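Local coordinates for protein beta-phenylalanine aminotransferase (Variovorax paradoxus, PDB 4AO9) that transfers amino groups from beta-phenylalanine to a keto acid acceptor, probably through its pyridoxal-5'-phosphate cofactor, as a class-III aminotransferase, at residues G119-L132 with F321-L335. Residues are numbered along the deposited sequence; the frame is centred on the assembly and turned at random.
Sequences GINLTGHNLLEGRL and FNNNVMTMAAGYAGL
Arg131 NE sits over one face of the Tyr332 ring near its rim, and Tyr332 CE2 lies over one face of the guanidinium, the planes 40° apart. This off-centre cation-pi contact, with Arg131 CZ 4.2 Å from the centroid of the Tyr332 ring, suits a cation to an electron-rich ring; a bend at chi3 (70°) shapes the arginine chain. At the other end of the contact, Asn121 ND2 meets the Phe321 ring at its edge and bonds to Gly292 of the second subunit. Between them, Asn126 serves as donor and acceptor at once. Asn126 ND2 gives a 2.8 Å hydrogen bond to Asn323 O, in the plane of the Asn126 amide, while Asn126 OD1 accepts from Leu128 N and Glu129 N; Glu129 OE2 accepts from Asn126 N in return, completing a capping box. Asn323 ND2 bonds to Gly124 O and, from above the carboxylate plane, to Glu129 OE1. A leucine in place of Asn126 would probably leave Asn323 O and the start of helix 129-139 without these partners. Val325 CG1 packs on Leu122 CD1, and Leu132 is a knob among Met328, Gly331, Tyr332 and Leu335, where glycine makes room. Directional hydrogen bonds thus fix the turn into helix 129-139, with apolar packing beyond.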
# COMPACT_ATOMS: atom_id res chain seq x y z
N GLY A 119 -21.16 4.55 -4.96
CA GLY A 119 -20.85 3.83 -3.73
C GLY A 119 -19.41 3.35 -3.70
O GLY A 119 -18.86 2.86 -4.71
N ILE A 120 -18.77 3.50 -2.53
CA ILE A 120 -17.40 3.01 -2.31
C ILE A 120 -17.38 1.84 -1.35
O ILE A 120 -18.41 1.47 -0.79
CB ILE A 120 -16.46 4.13 -1.85
CG1 ILE A 120 -16.84 4.62 -0.44
CG2 ILE A 120 -16.46 5.26 -2.90
CD1 ILE A 120 -15.77 5.56 0.17
N ASN A 121 -16.19 1.24 -1.19
CA ASN A 121 -16.01 0.07 -0.31
C ASN A 121 -16.97 -1.07 -0.69
O ASN A 121 -17.62 -1.67 0.18
CB ASN A 121 -16.17 0.46 1.17
CG ASN A 121 -15.16 1.50 1.65
OD1 ASN A 121 -15.44 2.21 2.61
ND2 ASN A 121 -14.00 1.59 1.01
N LEU A 122 -17.03 -1.36 -1.99
CA LEU A 122 -18.06 -2.24 -2.54
C LEU A 122 -17.94 -3.73 -2.19
O LEU A 122 -18.87 -4.49 -2.42
CB LEU A 122 -18.21 -2.02 -4.05
CG LEU A 122 -18.72 -0.65 -4.50
CD1 LEU A 122 -18.91 -0.66 -6.01
CD2 LEU A 122 -20.02 -0.30 -3.79
N THR A 123 -16.80 -4.13 -1.64
CA THR A 123 -16.65 -5.48 -1.07
C THR A 123 -16.94 -6.61 -2.04
O THR A 123 -17.63 -7.56 -1.72
CB THR A 123 -17.50 -5.67 0.22
OG1 THR A 123 -17.50 -4.45 0.96
CG2 THR A 123 -16.91 -6.75 1.09
N GLY A 124 -16.39 -6.50 -3.24
CA GLY A 124 -16.56 -7.54 -4.23
C GLY A 124 -15.84 -7.19 -5.51
O GLY A 124 -15.28 -6.10 -5.64
N HIS A 125 -15.86 -8.13 -6.44
CA HIS A 125 -15.49 -7.79 -7.81
C HIS A 125 -16.40 -6.64 -8.23
O HIS A 125 -17.54 -6.57 -7.79
CB HIS A 125 -15.65 -9.00 -8.72
CG HIS A 125 -14.58 -10.04 -8.56
ND1 HIS A 125 -14.29 -10.97 -9.54
CD2 HIS A 125 -13.73 -10.31 -7.54
CE1 HIS A 125 -13.31 -11.76 -9.13
NE2 HIS A 125 -12.95 -11.38 -7.92
N ASN A 126 -15.88 -5.71 -9.03
CA ASN A 126 -16.66 -4.54 -9.41
C ASN A 126 -16.64 -4.30 -10.92
O ASN A 126 -16.00 -5.07 -11.65
CB ASN A 126 -16.27 -3.30 -8.58
CG ASN A 126 -14.85 -2.84 -8.84
OD1 ASN A 126 -14.46 -2.59 -9.98
ND2 ASN A 126 -14.08 -2.66 -7.77
N LEU A 127 -17.36 -3.28 -11.36
CA LEU A 127 -17.51 -2.98 -12.79
C LEU A 127 -16.39 -2.15 -13.39
O LEU A 127 -16.39 -1.90 -14.59
CB LEU A 127 -18.85 -2.29 -13.05
CG LEU A 127 -20.13 -3.09 -12.79
CD1 LEU A 127 -21.33 -2.18 -12.84
CD2 LEU A 127 -20.26 -4.24 -13.79
N LEU A 128 -15.43 -1.72 -12.57
CA LEU A 128 -14.38 -0.81 -13.03
C LEU A 128 -12.99 -1.43 -13.11
O LEU A 128 -12.17 -1.03 -13.95
CB LEU A 128 -14.33 0.44 -12.14
CG LEU A 128 -15.58 1.32 -12.10
CD1 LEU A 128 -15.28 2.66 -11.43
CD2 LEU A 128 -16.21 1.53 -13.49
N GLU A 129 -12.70 -2.40 -12.24
CA GLU A 129 -11.37 -3.01 -12.20
C GLU A 129 -10.99 -3.69 -13.53
O GLU A 129 -9.84 -3.62 -13.95
CB GLU A 129 -11.26 -3.99 -11.01
CG GLU A 129 -12.26 -5.13 -11.07
CD GLU A 129 -12.23 -6.07 -9.89
OE1 GLU A 129 -11.20 -6.14 -9.17
OE2 GLU A 129 -13.24 -6.78 -9.74
N GLY A 130 -11.96 -4.35 -14.16
CA GLY A 130 -11.71 -5.08 -15.40
C GLY A 130 -11.37 -4.17 -16.56
O GLY A 130 -10.51 -4.50 -17.38
N ARG A 131 -12.01 -3.00 -16.60
CA ARG A 131 -11.75 -1.99 -17.65
C ARG A 131 -10.30 -1.51 -17.56
O ARG A 131 -9.60 -1.39 -18.57
CB ARG A 131 -12.67 -0.78 -17.48
CG ARG A 131 -14.16 -1.09 -17.43
CD ARG A 131 -14.94 0.21 -17.46
NE ARG A 131 -14.85 0.86 -18.77
CZ ARG A 131 -15.30 2.09 -19.04
NH1 ARG A 131 -15.87 2.82 -18.09
NH2 ARG A 131 -15.18 2.58 -20.27
N LEU A 132 -9.85 -1.24 -16.34
CA LEU A 132 -8.50 -0.74 -16.17
C LEU A 132 -7.48 -1.86 -16.41
O LEU A 132 -6.45 -1.61 -17.05
CB LEU A 132 -8.31 -0.11 -14.78
CG LEU A 132 -6.92 0.45 -14.48
CD1 LEU A 132 -6.47 1.50 -15.53
CD2 LEU A 132 -6.83 1.04 -13.05
N PHE A 321 -7.63 -2.52 -0.21
CA PHE A 321 -7.96 -1.44 -1.12
C PHE A 321 -7.57 -1.68 -2.58
O PHE A 321 -7.73 -0.79 -3.42
CB PHE A 321 -7.45 -0.09 -0.57
CG PHE A 321 -8.02 0.26 0.78
CD1 PHE A 321 -9.33 0.76 0.88
CD2 PHE A 321 -7.27 0.08 1.94
CE1 PHE A 321 -9.88 1.07 2.13
CE2 PHE A 321 -7.81 0.39 3.20
CZ PHE A 321 -9.11 0.88 3.28
N ASN A 322 -7.13 -2.90 -2.89
CA ASN A 322 -6.51 -3.18 -4.20
C ASN A 322 -7.35 -2.79 -5.40
O ASN A 322 -6.82 -2.26 -6.38
CB ASN A 322 -6.12 -4.65 -4.34
CG ASN A 322 -5.20 -5.12 -3.24
OD1 ASN A 322 -5.25 -4.63 -2.12
ND2 ASN A 322 -4.36 -6.09 -3.56
N ASN A 323 -8.65 -3.07 -5.33
CA ASN A 323 -9.53 -2.86 -6.47
C ASN A 323 -10.52 -1.72 -6.24
O ASN A 323 -11.58 -1.66 -6.86
CB ASN A 323 -10.26 -4.16 -6.84
CG ASN A 323 -11.34 -4.55 -5.83
OD1 ASN A 323 -11.30 -4.15 -4.67
ND2 ASN A 323 -12.31 -5.34 -6.29
N ASN A 324 -10.16 -0.78 -5.36
CA ASN A 324 -11.12 0.24 -4.96
C ASN A 324 -11.61 1.06 -6.15
O ASN A 324 -10.82 1.38 -7.04
CB ASN A 324 -10.55 1.12 -3.85
CG ASN A 324 -9.63 2.18 -4.37
OD1 ASN A 324 -10.06 3.24 -4.83
ND2 ASN A 324 -8.32 1.91 -4.27
N VAL A 325 -12.90 1.37 -6.16
CA VAL A 325 -13.50 1.99 -7.34
C VAL A 325 -12.95 3.36 -7.68
O VAL A 325 -12.96 3.75 -8.85
CB VAL A 325 -15.05 2.06 -7.26
CG1 VAL A 325 -15.66 0.68 -7.33
CG2 VAL A 325 -15.51 2.84 -6.03
N MET A 326 -12.47 4.10 -6.68
CA MET A 326 -11.94 5.43 -6.96
C MET A 326 -10.65 5.37 -7.76
O MET A 326 -10.50 6.06 -8.76
CB MET A 326 -11.78 6.21 -5.66
CG MET A 326 -13.14 6.54 -5.04
SD MET A 326 -13.00 7.06 -3.33
CE MET A 326 -12.23 8.67 -3.55
N THR A 327 -9.72 4.52 -7.33
CA THR A 327 -8.49 4.26 -8.09
C THR A 327 -8.80 3.71 -9.49
O THR A 327 -8.22 4.16 -10.47
CB THR A 327 -7.55 3.30 -7.34
OG1 THR A 327 -7.15 3.91 -6.10
CG2 THR A 327 -6.30 2.96 -8.18
N MET A 328 -9.70 2.74 -9.57
CA MET A 328 -10.02 2.12 -10.86
C MET A 328 -10.59 3.17 -11.82
O MET A 328 -10.23 3.19 -13.00
CB MET A 328 -11.00 0.96 -10.70
CG MET A 328 -10.53 -0.19 -9.79
SD MET A 328 -9.06 -1.12 -10.30
CE MET A 328 -7.76 -0.31 -9.37
N ALA A 329 -11.47 4.03 -11.32
CA ALA A 329 -12.07 5.08 -12.14
C ALA A 329 -11.02 6.13 -12.54
O ALA A 329 -10.95 6.52 -13.72
CB ALA A 329 -13.22 5.74 -11.39
N ALA A 330 -10.21 6.57 -11.59
CA ALA A 330 -9.24 7.64 -11.86
C ALA A 330 -8.18 7.16 -12.84
O ALA A 330 -7.80 7.89 -13.77
CB ALA A 330 -8.59 8.12 -10.58
N GLY A 331 -7.70 5.94 -12.64
CA GLY A 331 -6.69 5.38 -13.53
C GLY A 331 -7.18 5.30 -14.96
O GLY A 331 -6.47 5.71 -15.89
N TYR A 332 -8.38 4.76 -15.14
CA TYR A 332 -8.92 4.61 -16.49
C TYR A 332 -9.15 5.96 -17.16
O TYR A 332 -8.79 6.14 -18.33
CB TYR A 332 -10.21 3.79 -16.45
CG TYR A 332 -10.76 3.47 -17.82
CD1 TYR A 332 -10.34 2.33 -18.50
CD2 TYR A 332 -11.69 4.31 -18.42
CE1 TYR A 332 -10.83 2.03 -19.75
CE2 TYR A 332 -12.19 4.02 -19.69
CZ TYR A 332 -11.75 2.88 -20.34
OH TYR A 332 -12.25 2.58 -21.59
N ALA A 333 -9.72 6.92 -16.42
CA ALA A 333 -9.94 8.25 -16.96
C ALA A 333 -8.62 8.92 -17.36
O ALA A 333 -8.52 9.50 -18.44
CB ALA A 333 -10.68 9.10 -15.95
N GLY A 334 -7.61 8.81 -16.51
CA GLY A 334 -6.33 9.45 -16.78
C GLY A 334 -5.66 8.90 -18.03
O GLY A 334 -5.19 9.66 -18.89
N LEU A 335 -5.62 7.58 -18.13
CA LEU A 335 -4.92 6.94 -19.24
C LEU A 335 -5.63 7.09 -20.58
O LEU A 335 -4.97 7.15 -21.63
CB LEU A 335 -4.63 5.47 -18.94
CG LEU A 335 -3.70 5.24 -17.74
CD1 LEU A 335 -3.63 3.76 -17.41
CD2 LEU A 335 -2.30 5.80 -17.99
O HOH W 1 -14.61 0.22 -3.74
O HOH W 2 -13.92 -4.47 -3.11
O HOH W 3 -12.01 1.65 -14.67